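Local structure of endoglucanase (Mytilus edulis, 1WC2) at residues Ser138-Gly142 against Met143-Asn147; Ser171-Gly174 against Gln175-Cys178. The protein hydrolyses internal beta-1,4-glucosidic linkages in cellulose and related beta-glucans, acts on soluble carboxymethylcellulose, and also shows expansin activity. One frame throughout, in Å; residues are numbered along the deposited sequence.

Contact 1 of 2, residues Ser138-Gly142 against Met143-Asn147; sequences SQVTG and MGWNN
Val-140 and Trp-145 meet through aliphatic carbon: Val-140 CG1 lies 3.5 Å from Trp-145 CB. The valine carbonyl takes two backbone donors, Met-143 N at 3.1 Å from Val-140 O and, weakly, Trp-145 N at 3.4 Å from the same oxygen. Gly-144 N binds Thr-141 O at 2.9 Å, an i to i+3 bond with an N-H...O angle of 155° that closes the short 3-10 turn. Gly-144 has a positive phi of 79°, where a side chain would jam against the preceding carbonyl oxygen. Met-143 bends at its last torsion (chi3 -71°), which swings CE over the centre of the indole of Trp-145, 3.6 Å above its plane; CG of the same chain passes 3.7 Å from Gln-139 O. With an alanine in place of Met-143, the indole face would probably lose its methyl cover and the Gln-139 carbonyl its aliphatic neighbour. Further out, Phe-97 of strand 94-100 touches both Val-140 and Trp-145, while the side chain of Asn-135 bonds Val-140 N and Thr-141 OG1. Backbone N-H groups thus meet the carbonyls of Val-140 and Thr-141, while Val-140 and Trp-145 place their carbon in apolar surroundings that include Phe-97.

Contact 2 of 2, residues Ser171-Gly174 against Gln175-Cys178; sequences SMYG and QCQC
Tyr-173 holds CG anti to its own nitrogen (chi1 -179°), and Cys-176 turns SG to the side remote from its carbonyl carbon (chi1 -56°); together these settings bring the sulfur up to the ring. The sulfur stands obliquely to the ring, Cys-176 SG lying 4.5 Å from the centroid of Tyr-173 and 53° off the ring normal, a sulfur-aromatic contact whose closest pair is Tyr-173 CD1 and Cys-176 SG at 3.6 Å. At the far end of the ring, Tyr-173 OH reaches Cys-178 CB at 3.4 Å, so the tyrosine runs alongside both half-cystines. The backbone beneath is held by Cys-176 N, 2.9 Å from Tyr-173 O, and by Gln-175 N, 3.0 Å from Met-172 O; in both bonds the donor sits well above the carbonyl plane. Gln-175 carries its extended chain back along the helix end, its CB 3.2 Å from Met-172 O. Gln-175 NE2 donates a hydrogen bond to a water oxygen 2.8 Å away, and that water in turn donates to Ser-171 O, while OE1 is bonded to Trp-43 NE1. Cys-176 pairs with Cys-32 and Cys-178 with Cys-65. At the centre is a type I beta turn, Tyr-173 to Cys-176, by which the chain leaves helix 170-173 for a C-terminal tail held by two disulfides.

In the fold
From the N terminus, strand 14-22 and strands 49-53 to 129-134 build most of the mixed sheet of the double-psi barrel before contact 1 is reached. Contact 1 turns the chain within the loop joining strand 129-134 to strand 148-155, both of which pair with strand 14-22; the side chain of Val-140 lies about 10 Å from that of Asp-132, the probable proton donor. The chain then passes through helix 157-163 to helix 170-173, where contact 2 leads into the tail and, by disulfides, ties it to Cys-32 and Cys-65. The contacts are in series, neither enclosing nor crossing the other, with centres about 26 Å apart and nearest atoms about 11 Å apart.

Contact 1 of 2, residues Ser138-Gly142 against Met143-Asn147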
ATOM      1  N   SER A 138      -5.333 -14.266   0.705  1.00  9.21           N
ATOM      2  CA  SER A 138      -6.674 -13.753   0.448  1.00  9.46           C
ATOM      3  C   SER A 138      -7.174 -12.826   1.565  1.00  8.61           C
ATOM      4  O   SER A 138      -8.382 -12.646   1.739  1.00  9.67           O
ATOM      5  CB  SER A 138      -7.669 -14.903   0.169  1.00  9.58           C
ATOM      6  OG  SER A 138      -7.281 -15.648  -0.977  1.00 11.05           O
ATOM      7  N   GLN A 139      -6.247 -12.188   2.273  1.00  8.57           N
ATOM      8  CA  GLN A 139      -6.656 -11.254   3.324  1.00  8.62           C
ATOM      9  C   GLN A 139      -7.433 -10.047   2.772  1.00  8.42           C
ATOM     10  O   GLN A 139      -8.287  -9.472   3.466  1.00  8.65           O
ATOM     11  CB  GLN A 139      -5.470 -10.798   4.174  1.00  8.51           C
ATOM     12  CG  GLN A 139      -4.274 -10.168   3.423  1.00  8.71           C
ATOM     13  CD  GLN A 139      -3.176 -11.189   3.105  1.00  8.61           C
ATOM     14  OE1 GLN A 139      -3.405 -12.156   2.371  1.00  8.84           O
ATOM     15  NE2 GLN A 139      -1.997 -10.985   3.669  1.00  8.03           N
ATOM     16  N   VAL A 140      -7.128  -9.651   1.537  1.00  8.00           N
ATOM     17  CA  VAL A 140      -7.811  -8.521   0.907  1.00  8.18           C
ATOM     18  C   VAL A 140      -9.024  -8.982   0.088  1.00  8.36           C
ATOM     19  O   VAL A 140     -10.120  -8.484   0.289  1.00  8.87           O
ATOM     20  CB  VAL A 140      -6.840  -7.638   0.079  1.00  8.43           C
ATOM     21  CG1 VAL A 140      -7.572  -6.446  -0.537  1.00  8.33           C
ATOM     22  CG2 VAL A 140      -5.688  -7.148   0.964  1.00  8.95           C
ATOM     23  N   THR A 141      -8.860  -9.954  -0.818  1.00  8.75           N
ATOM     24  CA  THR A 141     -10.007 -10.426  -1.609  1.00  9.65           C
ATOM     25  C   THR A 141     -11.065 -11.139  -0.755  1.00  9.35           C
ATOM     26  O   THR A 141     -12.225 -11.161  -1.138  1.00 10.52           O
ATOM     27  CB  THR A 141      -9.597 -11.336  -2.759  1.00 10.28           C
ATOM     28  OG1 THR A 141      -8.624 -12.287  -2.308  1.00 10.41           O
ATOM     29  CG2 THR A 141      -8.937 -10.538  -3.894  1.00 11.22           C
ATOM     30  N   GLY A 142     -10.687 -11.674   0.410  1.00  9.33           N
ATOM     31  CA  GLY A 142     -11.644 -12.275   1.327  1.00  9.64           C
ATOM     32  C   GLY A 142     -12.682 -11.280   1.831  1.00  9.58           C
ATOM     33  O   GLY A 142     -13.792 -11.679   2.211  1.00  9.65           O
ATOM     34  N   MET A 143     -12.316  -9.986   1.847  1.00  9.59           N
ATOM     35  CA  MET A 143     -13.233  -8.898   2.201  1.00  9.86           C
ATOM     36  C   MET A 143     -14.037  -8.372   1.012  1.00 10.12           C
ATOM     37  O   MET A 143     -14.763  -7.394   1.142  1.00 10.65           O
ATOM     38  CB  MET A 143     -12.460  -7.695   2.742  1.00 10.22           C
ATOM     39  CG  MET A 143     -11.585  -7.965   3.913  1.00 10.77           C
ATOM     40  SD  MET A 143     -10.908  -6.442   4.639  1.00 11.61           S
ATOM     41  CE  MET A 143      -9.724  -5.898   3.392  1.00 12.18           C
ATOM     42  N   GLY A 144     -13.894  -8.989  -0.155  1.00 10.21           N
ATOM     43  CA  GLY A 144     -14.554  -8.483  -1.345  1.00 10.32           C
ATOM     44  C   GLY A 144     -13.845  -7.294  -1.979  1.00 10.22           C
ATOM     45  O   GLY A 144     -14.418  -6.624  -2.829  1.00 10.83           O
ATOM     46  N   TRP A 145     -12.610  -7.027  -1.563  1.00  9.38           N
ATOM     47  CA  TRP A 145     -11.821  -5.940  -2.160  1.00  9.12           C
ATOM     48  C   TRP A 145     -11.026  -6.455  -3.381  1.00  9.03           C
ATOM     49  O   TRP A 145      -9.980  -7.114  -3.232  1.00 10.11           O
ATOM     50  CB  TRP A 145     -10.821  -5.370  -1.157  1.00  9.11           C
ATOM     51  CG  TRP A 145     -11.337  -4.553   0.010  1.00  8.94           C
ATOM     52  CD1 TRP A 145     -12.525  -4.687   0.690  1.00  8.90           C
ATOM     53  CD2 TRP A 145     -10.596  -3.535   0.696  1.00  9.05           C
ATOM     54  NE1 TRP A 145     -12.573  -3.776   1.723  1.00  9.30           N
ATOM     55  CE2 TRP A 145     -11.399  -3.062   1.753  1.00  9.40           C
ATOM     56  CE3 TRP A 145      -9.327  -2.955   0.506  1.00  9.40           C
ATOM     57  CZ2 TRP A 145     -10.975  -2.045   2.620  1.00  9.61           C
ATOM     58  CZ3 TRP A 145      -8.906  -1.950   1.362  1.00 10.14           C
ATOM     59  CH2 TRP A 145      -9.730  -1.501   2.402  1.00 10.26           C
ATOM     60  N   ASN A 146     -11.534  -6.154  -4.573  1.00  8.99           N
ATOM     61  CA  ASN A 146     -10.860  -6.447  -5.846  1.00  8.59           C
ATOM     62  C   ASN A 146     -10.300  -5.130  -6.396  1.00  7.69           C
ATOM     63  O   ASN A 146     -10.974  -4.423  -7.137  1.00  7.69           O
ATOM     64  CB  ASN A 146     -11.855  -7.101  -6.828  1.00  9.59           C
ATOM     65  CG  ASN A 146     -11.269  -7.382  -8.222  1.00 10.94           C
ATOM     66  OD1 ASN A 146     -12.016  -7.749  -9.157  1.00 14.82           O
ATOM     67  ND2 ASN A 146      -9.972  -7.241  -8.374  1.00 10.86           N
ATOM     68  N   ASN A 147      -9.080  -4.799  -5.987  1.00  7.23           N
ATOM     69  CA  ASN A 147      -8.412  -3.561  -6.393  1.00  7.22           C
ATOM     70  C   ASN A 147      -9.293  -2.313  -6.263  1.00  7.20           C
ATOM     71  O   ASN A 147      -9.449  -1.528  -7.216  1.00  7.84           O
ATOM     72  CB  ASN A 147      -7.872  -3.702  -7.817  1.00  7.24           C
ATOM     73  CG  ASN A 147      -6.945  -4.886  -7.962  1.00  7.76           C
ATOM     74  OD1 ASN A 147      -6.515  -5.466  -6.962  1.00  9.30           O
ATOM     75  ND2 ASN A 147      -6.609  -5.232  -9.195  1.00  9.80           N
TER

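Contact 2 of 2, residues Ser171-Gly174 against Gln175-Cys178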
ATOM      1  N   SER A 171       5.812  -2.233  17.338  1.00 10.94           N
ATOM      2  CA  SER A 171       6.742  -3.227  17.876  1.00 11.44           C
ATOM      3  C   SER A 171       7.187  -4.228  16.804  1.00 10.67           C
ATOM      4  O   SER A 171       8.358  -4.590  16.728  1.00 10.72           O
ATOM      5  CB  SER A 171       6.097  -3.983  19.042  1.00 12.37           C
ATOM      6  OG  SER A 171       6.905  -5.076  19.461  1.00 14.69           O
ATOM      7  N   MET A 172       6.242  -4.698  16.002  1.00 10.22           N
ATOM      8  CA  MET A 172       6.558  -5.601  14.904  1.00  9.97           C
ATOM      9  C   MET A 172       7.488  -4.951  13.888  1.00  9.01           C
ATOM     10  O   MET A 172       8.466  -5.579  13.454  1.00  9.13           O
ATOM     11  CB  MET A 172       5.279  -6.117  14.245  1.00 10.11           C
ATOM     12  CG  MET A 172       4.533  -7.085  15.170  1.00 12.75           C
ATOM     13  SD  MET A 172       2.806  -7.333  14.801  1.00 14.81           S
ATOM     14  CE  MET A 172       2.969  -8.157  13.533  1.00 13.39           C
ATOM     15  N   TYR A 173       7.221  -3.701  13.519  1.00  8.58           N
ATOM     16  CA  TYR A 173       8.119  -3.006  12.594  1.00  8.73           C
ATOM     17  C   TYR A 173       9.543  -2.882  13.185  1.00  8.82           C
ATOM     18  O   TYR A 173      10.536  -2.892  12.450  1.00  8.17           O
ATOM     19  CB  TYR A 173       7.574  -1.628  12.159  1.00  8.49           C
ATOM     20  CG  TYR A 173       8.542  -0.978  11.193  1.00  8.73           C
ATOM     21  CD1 TYR A 173       8.793  -1.546   9.941  1.00  8.85           C
ATOM     22  CD2 TYR A 173       9.265   0.150  11.551  1.00  9.58           C
ATOM     23  CE1 TYR A 173       9.728  -0.986   9.078  1.00  9.34           C
ATOM     24  CE2 TYR A 173      10.200   0.714  10.683  1.00 10.27           C
ATOM     25  CZ  TYR A 173      10.430   0.123   9.453  1.00  9.79           C
ATOM     26  OH  TYR A 173      11.363   0.621   8.574  1.00 11.43           O
ATOM     27  N   GLY A 174       9.652  -2.795  14.512  1.00  9.08           N
ATOM     28  CA  GLY A 174      10.944  -2.764  15.180  1.00  9.48           C
ATOM     29  C   GLY A 174      11.853  -3.956  14.916  1.00  9.36           C
ATOM     30  O   GLY A 174      13.061  -3.865  15.115  1.00 10.32           O
ATOM     31  N   GLN A 175      11.267  -5.072  14.497  1.00  8.82           N
ATOM     32  CA  GLN A 175      12.014  -6.247  14.049  1.00  8.38           C
ATOM     33  C   GLN A 175      12.742  -6.046  12.722  1.00  8.43           C
ATOM     34  O   GLN A 175      13.699  -6.773  12.425  1.00  8.98           O
ATOM     35  CB  GLN A 175      11.081  -7.440  13.887  1.00  8.12           C
ATOM     36  CG  GLN A 175      10.374  -7.856  15.169  1.00  8.67           C
ATOM     37  CD  GLN A 175       9.377  -8.966  14.952  1.00  8.91           C
ATOM     38  OE1 GLN A 175       9.467  -9.701  13.968  1.00 10.10           O
ATOM     39  NE2 GLN A 175       8.421  -9.099  15.870  1.00 10.54           N
ATOM     40  N   CYS A 176      12.259  -5.113  11.896  1.00  8.17           N
ATOM     41  CA  CYS A 176      12.771  -4.909  10.545  1.00  7.90           C
ATOM     42  C   CYS A 176      14.100  -4.167  10.593  1.00  8.17           C
ATOM     43  O   CYS A 176      14.288  -3.273  11.419  1.00  8.88           O
ATOM     44  CB  CYS A 176      11.754  -4.104   9.719  1.00  7.94           C
ATOM     45  SG  CYS A 176      10.097  -4.887   9.667  1.00  7.90           S
ATOM     46  N   GLN A 177      15.006  -4.491   9.673  1.00  8.34           N
ATOM     47  CA  GLN A 177      16.332  -3.883   9.687  1.00  8.66           C
ATOM     48  C   GLN A 177      16.273  -2.367   9.514  1.00  8.66           C
ATOM     49  O   GLN A 177      17.093  -1.648  10.086  1.00  9.63           O
ATOM     50  CB  GLN A 177      17.236  -4.510   8.628  1.00  8.98           C
ATOM     51  CG  GLN A 177      18.693  -4.091   8.728  1.00 12.19           C
ATOM     52  CD  GLN A 177      19.570  -4.825   7.732  1.00 13.75           C
ATOM     53  OE1 GLN A 177      19.150  -5.822   7.138  1.00 14.55           O
ATOM     54  NE2 GLN A 177      20.789  -4.325   7.531  1.00 15.02           N
ATOM     55  N   CYS A 178      15.306  -1.877   8.742  1.00  8.48           N
ATOM     56  CA  CYS A 178      15.219  -0.443   8.484  1.00  8.87           C
ATOM     57  C   CYS A 178      14.713   0.390   9.667  1.00  9.98           C
ATOM     58  O   CYS A 178      14.814   1.617   9.649  1.00 11.46           O
ATOM     59  CB  CYS A 178      14.387  -0.181   7.227  1.00  8.42           C
ATOM     60  SG  CYS A 178      15.157  -0.857   5.725  1.00  7.73           S
TER
HETATM   61  O   HOH W   1       8.458  -7.339  18.084  1.00 11.72           O